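Local coordinates for RagB/SusD domain protein (Flavobacterium johnsoniae, PDB 5J90) that binds chitin as a SusD-like protein and probably helps capture its chains at the outer membrane for a chitin-utilization system, at residues T190-K193 and E197-V200; V200-T205 and D242-V247; K276-P281 and V403-D408. All blocks are in the same frame, centred on the assembly; numbering follows the deposited sequence.

In the fold
Contacts 1 and 2 are neighbours, their centres about 6 Å apart, and both are built on helix 196-213, sharing V200. The hydroxyl of Y192 in contact 1 reaches the backbone of D242 in contact 2, so the loop 190-193, the helix and the segment 242-247 pack together. Contact 3, its centre about 33 Å and 28 Å from theirs, joins the end of helix 269-277 to the loop 403-408. The touching residues are mostly buried in contacts 1 and 3, whereas contact 2 runs from a buried ring stack to a partly exposed charged edge. Contact 1 has edge-to-face rings, contact 2 parallel rings with a bridging water, contact 3 one tyrosine held by a carbonyl and a methyl.

Contact 1 (T190-K193 and E197-V200); sequences TGYK and ESWV
Y192 and S198 bring the two backbones closest, their CA atoms 6.1 Å apart, where the loop 190-193 passes the first turn of helix 196-213. The loop is shaped by an ST turn: T190 OG1 accepts from Y192 N at 3.0 Å with an N-H...O angle of 161°.

S198 CB sits over one face of the Y192 phenol ring, 3.7 Å from the ring centroid and offset toward the rim, a CH-pi contact. The CD2 edge of the same ring points at the face of W199, with Y192 CD2 3.6 Å from W199 NE1. The planes of the phenol and the five-membered ring stand at 80°, which makes the pair T-shaped. W199 CG lies beside its backbone N (chi1 -85°), which swings the indole back toward the loop. On the six-membered ring, T190 CG2 lies 3.9 Å from W199 CZ2.

Three polar atoms find partners beyond the two segments: the carboxylate of D188 hydrogen-bonds with T190 OG1 and W199 NE1, and Y192 OH bonds to the backbone O of D242. The arrangement is an ST-turn loop folded back on the start of its own following helix, within the largely helical SusD-like fold.

Contact 2 (V200-T205 and D242-V247); sequences VRFANT and DSFKIV
F202 and F244 lie face to face in an offset stack, with ring planes only 1° apart and centroids separated by 3.9 Å. The rings are shifted by about a ring radius: F244 CG lies over the centre of the F202 ring, and F202 CE2 over that of F244. F244 CB also rests on the F202 face, 3.9 Å from its centroid, so the stack continues into the methylene. Both side chains have CG opposite the backbone N (chi1 168° for F202, -171° for F244), which sends each ring out from its own backbone toward the other segment. Replacing F202 by an alanine removes the stacked ring and is likely to leave a gap over that face of F244, with its ring freer to turn.

R201 and D242 form the polar edge. The arginine chain bends at chi3, and R201 CD passes 3.8 Å from D242 OD2. The charged groups do not pair directly: D242 OD1 is 4.2 Å from R201 NH1 and well out of the guanidinium plane. A water joins them instead, accepting from R201 NH1 at 2.9 Å and donating to D242 OD1 at 2.7 Å. E197 forms the salt bridge to R201 NH2, while D242 OD2 accepts from the backbone N of L238 and V239.

The contact thus lays helix 196-213 against the start of strand 244-247. That strand pairs antiparallel with strand 326-328, and helix 113-134 packs on both phenylalanines through E125 and on F202 also through I121.

Contact 3 (K276-P281 and V403-D408); sequences KGYQDP and VTVAWD
Y278 carries this contact, with V405 and V403 as its main partners; the backbones come closest at Y278 CA and V405 CA, 7.8 Å apart. V405 CG2 is set almost exactly over the middle of the tyrosine ring, 3.5 Å from the centroid and 6° off the ring normal, a CH-pi contact almost along that normal. With chi1 at 177°, V405 turns CG1 opposite its backbone N and leaves CG2 as the methyl that meets the ring. V405 CG2 is 3.7 Å from Y278 CE1 and 3.9 Å from Y278 CG, an even spacing that confirms the central fit.

At the far end of the ring the hydroxyl donates to the backbone: Y278 OH lies 2.7 Å from V403 O. The approach is bent, with a C=O...O angle of 128°, and the donor stands above the carbonyl plane, not on a lone pair. V403 CG1 closes beside the hydroxyl at 3.6 Å from Y278 OH.

Y278 sits where helix 269-277 ends in a Schellman motif, with Q279 at positive phi, and Q423 of helix 413-428 also touches it. I361 of helix 353-368 packs on V405.

One tyrosine thus joins a helix end to a loop by two kinds of force: its ring face takes up an apolar methyl, while its one polar side-chain atom satisfies a main-chain carbonyl of a buried valine.

Contact 1 (T190-K193 and E197-V200)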
ATOM      1  N   THR A 190      -0.793  36.556  -8.068  1.00 13.95           N
ATOM      2  CA  THR A 190       0.305  35.954  -7.318  1.00 13.23           C
ATOM      3  C   THR A 190       1.447  36.941  -7.212  1.00 13.03           C
ATOM      4  O   THR A 190       1.279  38.134  -7.483  1.00 15.87           O
ATOM      5  CB  THR A 190       0.830  34.688  -8.017  1.00 11.30           C
ATOM      6  OG1 THR A 190       1.431  35.039  -9.272  1.00 11.51           O
ATOM      7  CG2 THR A 190      -0.303  33.685  -8.259  1.00 12.87           C
ATOM      8  N   GLY A 191       2.615  36.454  -6.819  1.00 11.22           N
ATOM      9  CA  GLY A 191       3.802  37.286  -6.846  1.00 13.10           C
ATOM     10  C   GLY A 191       4.436  37.434  -8.221  1.00 13.54           C
ATOM     11  O   GLY A 191       5.433  38.141  -8.363  1.00 15.53           O
ATOM     12  N   TYR A 192       3.878  36.781  -9.238  1.00 11.44           N
ATOM     13  CA  TYR A 192       4.566  36.678 -10.526  1.00 11.48           C
ATOM     14  C   TYR A 192       4.221  37.784 -11.528  1.00 13.50           C
ATOM     15  O   TYR A 192       4.939  37.966 -12.506  1.00 12.32           O
ATOM     16  CB  TYR A 192       4.332  35.311 -11.170  1.00 12.14           C
ATOM     17  CG  TYR A 192       4.771  34.130 -10.331  1.00 10.93           C
ATOM     18  CD1 TYR A 192       5.790  34.246  -9.391  1.00 10.56           C
ATOM     19  CD2 TYR A 192       4.158  32.894 -10.483  1.00 10.87           C
ATOM     20  CE1 TYR A 192       6.186  33.152  -8.624  1.00 11.17           C
ATOM     21  CE2 TYR A 192       4.544  31.805  -9.721  1.00  9.90           C
ATOM     22  CZ  TYR A 192       5.549  31.939  -8.796  1.00 10.39           C
ATOM     23  OH  TYR A 192       5.912  30.839  -8.043  1.00 10.44           O
ATOM     24  N   LYS A 193       3.113  38.490 -11.301  1.00 13.14           N
ATOM     25  CA  LYS A 193       2.739  39.618 -12.165  1.00 14.25           C
ATOM     26  C   LYS A 193       2.744  39.272 -13.658  1.00 14.72           C
ATOM     27  O   LYS A 193       3.207  40.053 -14.495  1.00 15.48           O
ATOM     28  CB  LYS A 193       3.635  40.831 -11.877  1.00 18.64           C
ATOM     29  CG  LYS A 193       3.527  41.331 -10.442  1.00 17.81           C
ATOM     30  CD  LYS A 193       4.457  42.515 -10.203  1.00 22.43           C
ATOM     31  CE  LYS A 193       4.040  43.331  -8.985  1.00 30.38           C
ATOM     32  NZ  LYS A 193       4.154  42.587  -7.704  1.00 31.38           N
ATOM     33  N   GLU A 197       7.896  32.961 -17.220  1.00 11.66           N
ATOM     34  CA  GLU A 197       9.060  32.241 -16.717  1.00 12.14           C
ATOM     35  C   GLU A 197       8.885  31.842 -15.247  1.00 12.08           C
ATOM     36  O   GLU A 197       9.270  30.733 -14.859  1.00 10.78           O
ATOM     37  CB  GLU A 197      10.321  33.091 -16.911  1.00 12.70           C
ATOM     38  CG  GLU A 197      11.600  32.417 -16.445  1.00 13.83           C
ATOM     39  CD  GLU A 197      12.821  33.302 -16.606  1.00 19.51           C
ATOM     40  OE1 GLU A 197      12.767  34.256 -17.416  1.00 23.00           O
ATOM     41  OE2 GLU A 197      13.824  33.050 -15.911  1.00 17.76           O
ATOM     42  N   SER A 198       8.285  32.720 -14.439  1.00 10.72           N
ATOM     43  CA  SER A 198       8.054  32.409 -13.033  1.00 10.53           C
ATOM     44  C   SER A 198       6.979  31.336 -12.869  1.00 10.55           C
ATOM     45  O   SER A 198       7.063  30.493 -11.972  1.00 10.33           O
ATOM     46  CB  SER A 198       7.665  33.666 -12.266  1.00 10.93           C
ATOM     47  OG  SER A 198       8.743  34.587 -12.294  1.00 14.62           O
ATOM     48  N   TRP A 199       5.975  31.362 -13.738  1.00  9.30           N
ATOM     49  CA  TRP A 199       4.963  30.320 -13.749  1.00 10.05           C
ATOM     50  C   TRP A 199       5.568  28.962 -14.134  1.00 10.18           C
ATOM     51  O   TRP A 199       5.201  27.931 -13.563  1.00 10.07           O
ATOM     52  CB  TRP A 199       3.803  30.720 -14.663  1.00 10.74           C
ATOM     53  CG  TRP A 199       2.803  31.588 -13.948  1.00  9.59           C
ATOM     54  CD1 TRP A 199       2.775  32.958 -13.902  1.00 10.75           C
ATOM     55  CD2 TRP A 199       1.700  31.135 -13.158  1.00 10.72           C
ATOM     56  NE1 TRP A 199       1.711  33.378 -13.138  1.00 10.47           N
ATOM     57  CE2 TRP A 199       1.038  32.280 -12.666  1.00 10.53           C
ATOM     58  CE3 TRP A 199       1.204  29.870 -12.820  1.00 10.75           C
ATOM     59  CZ2 TRP A 199      -0.095  32.197 -11.857  1.00 10.76           C
ATOM     60  CZ3 TRP A 199       0.079  29.790 -12.017  1.00 11.54           C
ATOM     61  CH2 TRP A 199      -0.556  30.947 -11.545  1.00 11.71           C
ATOM     62  N   VAL A 200       6.501  28.948 -15.078  1.00 10.45           N
ATOM     63  CA  VAL A 200       7.146  27.695 -15.463  1.00 10.27           C
ATOM     64  C   VAL A 200       8.015  27.179 -14.319  1.00  9.41           C
ATOM     65  O   VAL A 200       7.996  25.983 -14.009  1.00  9.10           O
ATOM     66  CB  VAL A 200       7.978  27.841 -16.758  1.00  9.64           C
ATOM     67  CG1 VAL A 200       8.809  26.579 -17.009  1.00 10.60           C
ATOM     68  CG2 VAL A 200       7.066  28.133 -17.944  1.00 11.75           C
TER

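Contact 2 (V200-T205 and D242-V247)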
ATOM      1  N   VAL A 200       6.501  28.948 -15.078  1.00 10.45           N
ATOM      2  CA  VAL A 200       7.146  27.695 -15.463  1.00 10.27           C
ATOM      3  C   VAL A 200       8.015  27.179 -14.319  1.00  9.41           C
ATOM      4  O   VAL A 200       7.996  25.983 -14.009  1.00  9.10           O
ATOM      5  CB  VAL A 200       7.978  27.841 -16.758  1.00  9.64           C
ATOM      6  CG1 VAL A 200       8.809  26.579 -17.009  1.00 10.60           C
ATOM      7  CG2 VAL A 200       7.066  28.133 -17.944  1.00 11.75           C
ATOM      8  N   ARG A 201       8.737  28.076 -13.656  1.00  8.63           N
ATOM      9  CA  ARG A 201       9.586  27.692 -12.539  1.00  8.44           C
ATOM     10  C   ARG A 201       8.733  27.113 -11.404  1.00  9.16           C
ATOM     11  O   ARG A 201       9.135  26.147 -10.737  1.00  9.49           O
ATOM     12  CB  ARG A 201      10.431  28.896 -12.086  1.00  9.42           C
ATOM     13  CG  ARG A 201      11.493  28.576 -11.055  1.00 10.69           C
ATOM     14  CD  ARG A 201      12.491  29.733 -10.907  1.00 10.81           C
ATOM     15  NE  ARG A 201      13.294  29.933 -12.111  1.00 11.00           N
ATOM     16  CZ  ARG A 201      13.236  31.007 -12.897  1.00 12.76           C
ATOM     17  NH1 ARG A 201      12.396  32.003 -12.627  1.00 11.56           N
ATOM     18  NH2 ARG A 201      14.031  31.090 -13.956  1.00 12.75           N
ATOM     19  N   PHE A 202       7.548  27.685 -11.194  1.00  9.33           N
ATOM     20  CA  PHE A 202       6.610  27.133 -10.219  1.00  8.40           C
ATOM     21  C   PHE A 202       6.166  25.739 -10.666  1.00  8.43           C
ATOM     22  O   PHE A 202       6.216  24.791  -9.876  1.00  9.20           O
ATOM     23  CB  PHE A 202       5.403  28.061 -10.006  1.00  9.35           C
ATOM     24  CG  PHE A 202       4.271  27.420  -9.235  1.00  8.93           C
ATOM     25  CD1 PHE A 202       4.505  26.775  -8.025  1.00  9.12           C
ATOM     26  CD2 PHE A 202       2.974  27.458  -9.724  1.00 10.43           C
ATOM     27  CE1 PHE A 202       3.464  26.173  -7.318  1.00  8.99           C
ATOM     28  CE2 PHE A 202       1.932  26.862  -9.017  1.00  9.81           C
ATOM     29  CZ  PHE A 202       2.179  26.230  -7.825  1.00 10.85           C
ATOM     30  N   ALA A 203       5.760  25.598 -11.924  1.00  8.68           N
ATOM     31  CA  ALA A 203       5.337  24.296 -12.431  1.00  8.68           C
ATOM     32  C   ALA A 203       6.429  23.240 -12.247  1.00  8.76           C
ATOM     33  O   ALA A 203       6.131  22.106 -11.863  1.00  8.96           O
ATOM     34  CB  ALA A 203       4.926  24.388 -13.903  1.00  9.83           C
ATOM     35  N   ASN A 204       7.686  23.593 -12.529  1.00  8.40           N
ATOM     36  CA  ASN A 204       8.790  22.663 -12.315  1.00  7.84           C
ATOM     37  C   ASN A 204       8.886  22.249 -10.846  1.00  7.94           C
ATOM     38  O   ASN A 204       9.123  21.073 -10.527  1.00  8.05           O
ATOM     39  CB  ASN A 204      10.128  23.290 -12.735  1.00  8.85           C
ATOM     40  CG  ASN A 204      10.207  23.599 -14.222  1.00 10.48           C
ATOM     41  OD1 ASN A 204       9.536  22.977 -15.048  1.00  9.59           O
ATOM     42  ND2 ASN A 204      11.058  24.562 -14.569  1.00 10.15           N
ATOM     43  N   THR A 205       8.714  23.211  -9.943  1.00  7.61           N
ATOM     44  CA  THR A 205       8.862  22.930  -8.522  1.00  7.05           C
ATOM     45  C   THR A 205       7.693  22.068  -8.022  1.00  7.55           C
ATOM     46  O   THR A 205       7.876  21.167  -7.203  1.00  8.00           O
ATOM     47  CB  THR A 205       8.956  24.230  -7.705  1.00  7.90           C
ATOM     48  OG1 THR A 205       9.931  25.092  -8.307  1.00  8.93           O
ATOM     49  CG2 THR A 205       9.391  23.934  -6.274  1.00 10.49           C
ATOM     50  N   ASP A 242      10.641  33.762  -5.958  1.00 10.87           N
ATOM     51  CA  ASP A 242      10.143  32.661  -6.790  1.00 11.03           C
ATOM     52  C   ASP A 242       8.963  31.923  -6.153  1.00  9.01           C
ATOM     53  O   ASP A 242       8.311  31.104  -6.820  1.00  9.07           O
ATOM     54  CB  ASP A 242      11.249  31.633  -7.075  1.00 10.39           C
ATOM     55  CG  ASP A 242      12.409  32.198  -7.876  1.00 13.27           C
ATOM     56  OD1 ASP A 242      12.222  33.175  -8.636  1.00 12.85           O
ATOM     57  OD2 ASP A 242      13.507  31.609  -7.753  1.00 12.04           O
ATOM     58  N   SER A 243       8.703  32.187  -4.875  1.00  9.75           N
ATOM     59  CA  SER A 243       7.672  31.462  -4.130  1.00  9.60           C
ATOM     60  C   SER A 243       6.289  31.637  -4.746  1.00 10.28           C
ATOM     61  O   SER A 243       5.980  32.676  -5.332  1.00 10.78           O
ATOM     62  CB  SER A 243       7.632  31.925  -2.673  1.00 10.05           C
ATOM     63  OG  SER A 243       8.869  31.697  -2.017  1.00 10.74           O
ATOM     64  N   PHE A 244       5.448  30.616  -4.601  1.00  8.75           N
ATOM     65  CA  PHE A 244       4.069  30.689  -5.069  1.00  8.42           C
ATOM     66  C   PHE A 244       3.176  31.153  -3.930  1.00  9.51           C
ATOM     67  O   PHE A 244       3.121  30.533  -2.862  1.00  9.52           O
ATOM     68  CB  PHE A 244       3.580  29.339  -5.608  1.00  9.18           C
ATOM     69  CG  PHE A 244       2.251  29.428  -6.289  1.00  9.89           C
ATOM     70  CD1 PHE A 244       2.128  30.073  -7.506  1.00 14.77           C
ATOM     71  CD2 PHE A 244       1.114  28.897  -5.698  1.00 12.37           C
ATOM     72  CE1 PHE A 244       0.896  30.180  -8.134  1.00 15.97           C
ATOM     73  CE2 PHE A 244      -0.120  29.006  -6.325  1.00 13.28           C
ATOM     74  CZ  PHE A 244      -0.221  29.648  -7.541  1.00 15.08           C
ATOM     75  N   LYS A 245       2.488  32.267  -4.158  1.00  9.85           N
ATOM     76  CA  LYS A 245       1.613  32.854  -3.148  1.00 10.17           C
ATOM     77  C   LYS A 245       0.416  33.501  -3.827  1.00  9.24           C
ATOM     78  O   LYS A 245       0.492  33.926  -4.987  1.00 10.64           O
ATOM     79  CB  LYS A 245       2.364  33.899  -2.313  1.00 10.11           C
ATOM     80  CG  LYS A 245       2.875  35.095  -3.117  1.00 10.39           C
ATOM     81  CD  LYS A 245       3.676  36.045  -2.232  1.00 12.02           C
ATOM     82  CE  LYS A 245       4.260  37.193  -3.024  1.00 11.69           C
ATOM     83  NZ  LYS A 245       5.134  38.033  -2.141  1.00 14.91           N
ATOM     84  N   ILE A 246      -0.693  33.558  -3.102  1.00  9.60           N
ATOM     85  CA  ILE A 246      -1.834  34.343  -3.530  1.00 10.88           C
ATOM     86  C   ILE A 246      -1.717  35.722  -2.904  1.00 11.39           C
ATOM     87  O   ILE A 246      -1.613  35.851  -1.686  1.00 12.13           O
ATOM     88  CB  ILE A 246      -3.162  33.701  -3.093  1.00 11.23           C
ATOM     89  CG1 ILE A 246      -3.209  32.220  -3.502  1.00 11.76           C
ATOM     90  CG2 ILE A 246      -4.338  34.492  -3.671  1.00 12.68           C
ATOM     91  CD1 ILE A 246      -3.149  31.976  -5.001  1.00 12.94           C
ATOM     92  N   VAL A 247      -1.695  36.745  -3.751  1.00 11.61           N
ATOM     93  CA  VAL A 247      -1.694  38.124  -3.281  1.00 11.14           C
ATOM     94  C   VAL A 247      -3.115  38.639  -3.451  1.00 11.34           C
ATOM     95  O   VAL A 247      -3.526  39.005  -4.554  1.00 15.37           O
ATOM     96  CB  VAL A 247      -0.702  38.977  -4.091  1.00 12.35           C
ATOM     97  CG1 VAL A 247      -0.721  40.420  -3.605  1.00 14.69           C
ATOM     98  CG2 VAL A 247       0.712  38.397  -3.987  1.00 12.59           C
TER
HETATM   99  O   HOH W   1      10.406  32.733 -10.629  1.00 12.42           O

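Contact 3 (K276-P281 and V403-D408)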
ATOM      1  N   LYS A 276      10.598  25.705  20.343  1.00 13.50           N
ATOM      2  CA  LYS A 276      11.251  26.079  21.604  1.00 14.71           C
ATOM      3  C   LYS A 276      12.546  25.301  21.800  1.00 17.26           C
ATOM      4  O   LYS A 276      13.546  25.855  22.259  1.00 17.65           O
ATOM      5  CB  LYS A 276      10.339  25.824  22.801  1.00 16.91           C
ATOM      6  CG  LYS A 276       9.355  26.924  23.114  1.00 20.48           C
ATOM      7  CD  LYS A 276       8.784  26.675  24.503  1.00 30.18           C
ATOM      8  CE  LYS A 276       8.051  27.875  25.061  1.00 34.43           C
ATOM      9  NZ  LYS A 276       7.280  27.481  26.276  1.00 27.29           N
ATOM     10  N   GLY A 277      12.534  24.013  21.468  1.00 14.48           N
ATOM     11  CA  GLY A 277      13.721  23.188  21.626  1.00 14.72           C
ATOM     12  C   GLY A 277      14.902  23.768  20.875  1.00 15.65           C
ATOM     13  O   GLY A 277      16.027  23.819  21.383  1.00 17.84           O
ATOM     14  N   TYR A 278      14.642  24.218  19.652  1.00 15.16           N
ATOM     15  CA  TYR A 278      15.677  24.804  18.812  1.00 15.17           C
ATOM     16  C   TYR A 278      15.906  26.292  19.084  1.00 14.78           C
ATOM     17  O   TYR A 278      16.778  26.892  18.469  1.00 15.09           O
ATOM     18  CB  TYR A 278      15.311  24.649  17.333  1.00 14.98           C
ATOM     19  CG  TYR A 278      15.451  23.255  16.741  1.00 15.27           C
ATOM     20  CD1 TYR A 278      16.323  22.309  17.277  1.00 13.75           C
ATOM     21  CD2 TYR A 278      14.720  22.901  15.613  1.00 14.74           C
ATOM     22  CE1 TYR A 278      16.453  21.042  16.704  1.00 14.19           C
ATOM     23  CE2 TYR A 278      14.841  21.648  15.039  1.00 13.44           C
ATOM     24  CZ  TYR A 278      15.703  20.721  15.583  1.00 13.39           C
ATOM     25  OH  TYR A 278      15.816  19.477  14.986  1.00 13.71           O
ATOM     26  N   GLN A 279      15.119  26.880  19.985  1.00 13.84           N
ATOM     27  CA  GLN A 279      15.139  28.333  20.207  1.00 15.60           C
ATOM     28  C   GLN A 279      15.075  29.063  18.871  1.00 16.80           C
ATOM     29  O   GLN A 279      15.853  29.972  18.584  1.00 16.80           O
ATOM     30  CB  GLN A 279      16.380  28.754  20.999  1.00 18.43           C
ATOM     31  CG  GLN A 279      16.409  28.202  22.412  1.00 21.88           C
ATOM     32  CD  GLN A 279      17.626  28.662  23.190  1.00 35.54           C
ATOM     33  OE1 GLN A 279      18.174  29.735  22.931  1.00 35.32           O
ATOM     34  NE2 GLN A 279      18.060  27.847  24.144  1.00 41.99           N
ATOM     35  N   ASP A 280      14.127  28.631  18.047  1.00 15.14           N
ATOM     36  CA  ASP A 280      14.030  29.065  16.668  1.00 12.58           C
ATOM     37  C   ASP A 280      13.472  30.485  16.602  1.00 12.14           C
ATOM     38  O   ASP A 280      12.364  30.730  17.071  1.00 13.31           O
ATOM     39  CB  ASP A 280      13.100  28.081  15.948  1.00 14.07           C
ATOM     40  CG  ASP A 280      13.178  28.188  14.447  1.00 12.97           C
ATOM     41  OD1 ASP A 280      13.152  29.312  13.918  1.00 12.58           O
ATOM     42  OD2 ASP A 280      13.268  27.123  13.783  1.00 13.14           O
ATOM     43  N   PRO A 281      14.227  31.423  16.004  1.00 12.40           N
ATOM     44  CA  PRO A 281      13.761  32.817  15.973  1.00 15.09           C
ATOM     45  C   PRO A 281      12.522  33.029  15.103  1.00 16.40           C
ATOM     46  O   PRO A 281      11.894  34.083  15.196  1.00 17.06           O
ATOM     47  CB  PRO A 281      14.958  33.580  15.395  1.00 15.63           C
ATOM     48  CG  PRO A 281      15.714  32.564  14.612  1.00 17.05           C
ATOM     49  CD  PRO A 281      15.545  31.269  15.365  1.00 14.34           C
ATOM     50  N   VAL A 403      16.243  15.174  17.377  1.00 13.05           N
ATOM     51  CA  VAL A 403      17.273  15.351  16.371  1.00 14.59           C
ATOM     52  C   VAL A 403      17.731  16.808  16.432  1.00 12.08           C
ATOM     53  O   VAL A 403      16.929  17.709  16.697  1.00 14.02           O
ATOM     54  CB  VAL A 403      16.728  14.998  14.956  1.00 18.35           C
ATOM     55  CG1 VAL A 403      15.610  15.948  14.546  1.00 18.16           C
ATOM     56  CG2 VAL A 403      17.834  14.995  13.927  1.00 17.90           C
ATOM     57  N   THR A 404      19.017  17.042  16.206  1.00 13.70           N
ATOM     58  CA  THR A 404      19.540  18.400  16.192  1.00 13.17           C
ATOM     59  C   THR A 404      19.458  18.984  14.785  1.00 14.80           C
ATOM     60  O   THR A 404      19.160  18.281  13.816  1.00 13.02           O
ATOM     61  CB  THR A 404      21.013  18.438  16.630  1.00 14.32           C
ATOM     62  OG1 THR A 404      21.792  17.675  15.706  1.00 16.62           O
ATOM     63  CG2 THR A 404      21.171  17.859  18.023  1.00 16.55           C
ATOM     64  N   VAL A 405      19.755  20.271  14.665  1.00 13.37           N
ATOM     65  CA  VAL A 405      19.750  20.918  13.366  1.00 13.99           C
ATOM     66  C   VAL A 405      20.984  20.559  12.541  1.00 14.80           C
ATOM     67  O   VAL A 405      20.876  20.271  11.351  1.00 13.64           O
ATOM     68  CB  VAL A 405      19.653  22.455  13.489  1.00 13.09           C
ATOM     69  CG1 VAL A 405      19.736  23.091  12.112  1.00 13.58           C
ATOM     70  CG2 VAL A 405      18.357  22.862  14.173  1.00 14.15           C
ATOM     71  N   ALA A 406      22.160  20.571  13.175  1.00 13.65           N
ATOM     72  CA  ALA A 406      23.425  20.446  12.454  1.00 14.82           C
ATOM     73  C   ALA A 406      23.527  19.188  11.599  1.00 13.71           C
ATOM     74  O   ALA A 406      23.197  18.089  12.048  1.00 15.71           O
ATOM     75  CB  ALA A 406      24.604  20.506  13.433  1.00 16.86           C
ATOM     76  N   TRP A 407      24.002  19.367  10.372  1.00 13.81           N
ATOM     77  CA  TRP A 407      24.248  18.239   9.488  1.00 14.74           C
ATOM     78  C   TRP A 407      25.395  17.396  10.019  1.00 16.34           C
ATOM     79  O   TRP A 407      26.424  17.920  10.454  1.00 18.66           O
ATOM     80  CB  TRP A 407      24.586  18.719   8.081  1.00 13.50           C
ATOM     81  CG  TRP A 407      24.593  17.610   7.073  1.00 14.92           C
ATOM     82  CD1 TRP A 407      25.679  16.926   6.598  1.00 16.39           C
ATOM     83  CD2 TRP A 407      23.448  17.048   6.424  1.00 14.18           C
ATOM     84  NE1 TRP A 407      25.274  15.971   5.691  1.00 16.55           N
ATOM     85  CE2 TRP A 407      23.911  16.036   5.561  1.00 14.34           C
ATOM     86  CE3 TRP A 407      22.077  17.314   6.482  1.00 15.58           C
ATOM     87  CZ2 TRP A 407      23.049  15.283   4.770  1.00 15.66           C
ATOM     88  CZ3 TRP A 407      21.220  16.564   5.692  1.00 15.85           C
ATOM     89  CH2 TRP A 407      21.711  15.567   4.846  1.00 15.61           C
ATOM     90  N   ASP A 408      25.208  16.087   9.974  1.00 15.74           N
ATOM     91  CA  ASP A 408      26.249  15.129  10.314  1.00 19.45           C
ATOM     92  C   ASP A 408      26.405  14.192   9.127  1.00 19.58           C
ATOM     93  O   ASP A 408      25.509  13.402   8.835  1.00 16.85           O
ATOM     94  CB  ASP A 408      25.836  14.348  11.563  1.00 21.61           C
ATOM     95  CG  ASP A 408      26.866  13.311  11.986  1.00 24.18           C
ATOM     96  OD1 ASP A 408      27.886  13.132  11.286  1.00 21.71           O
ATOM     97  OD2 ASP A 408      26.636  12.665  13.031  1.00 28.72           O
TER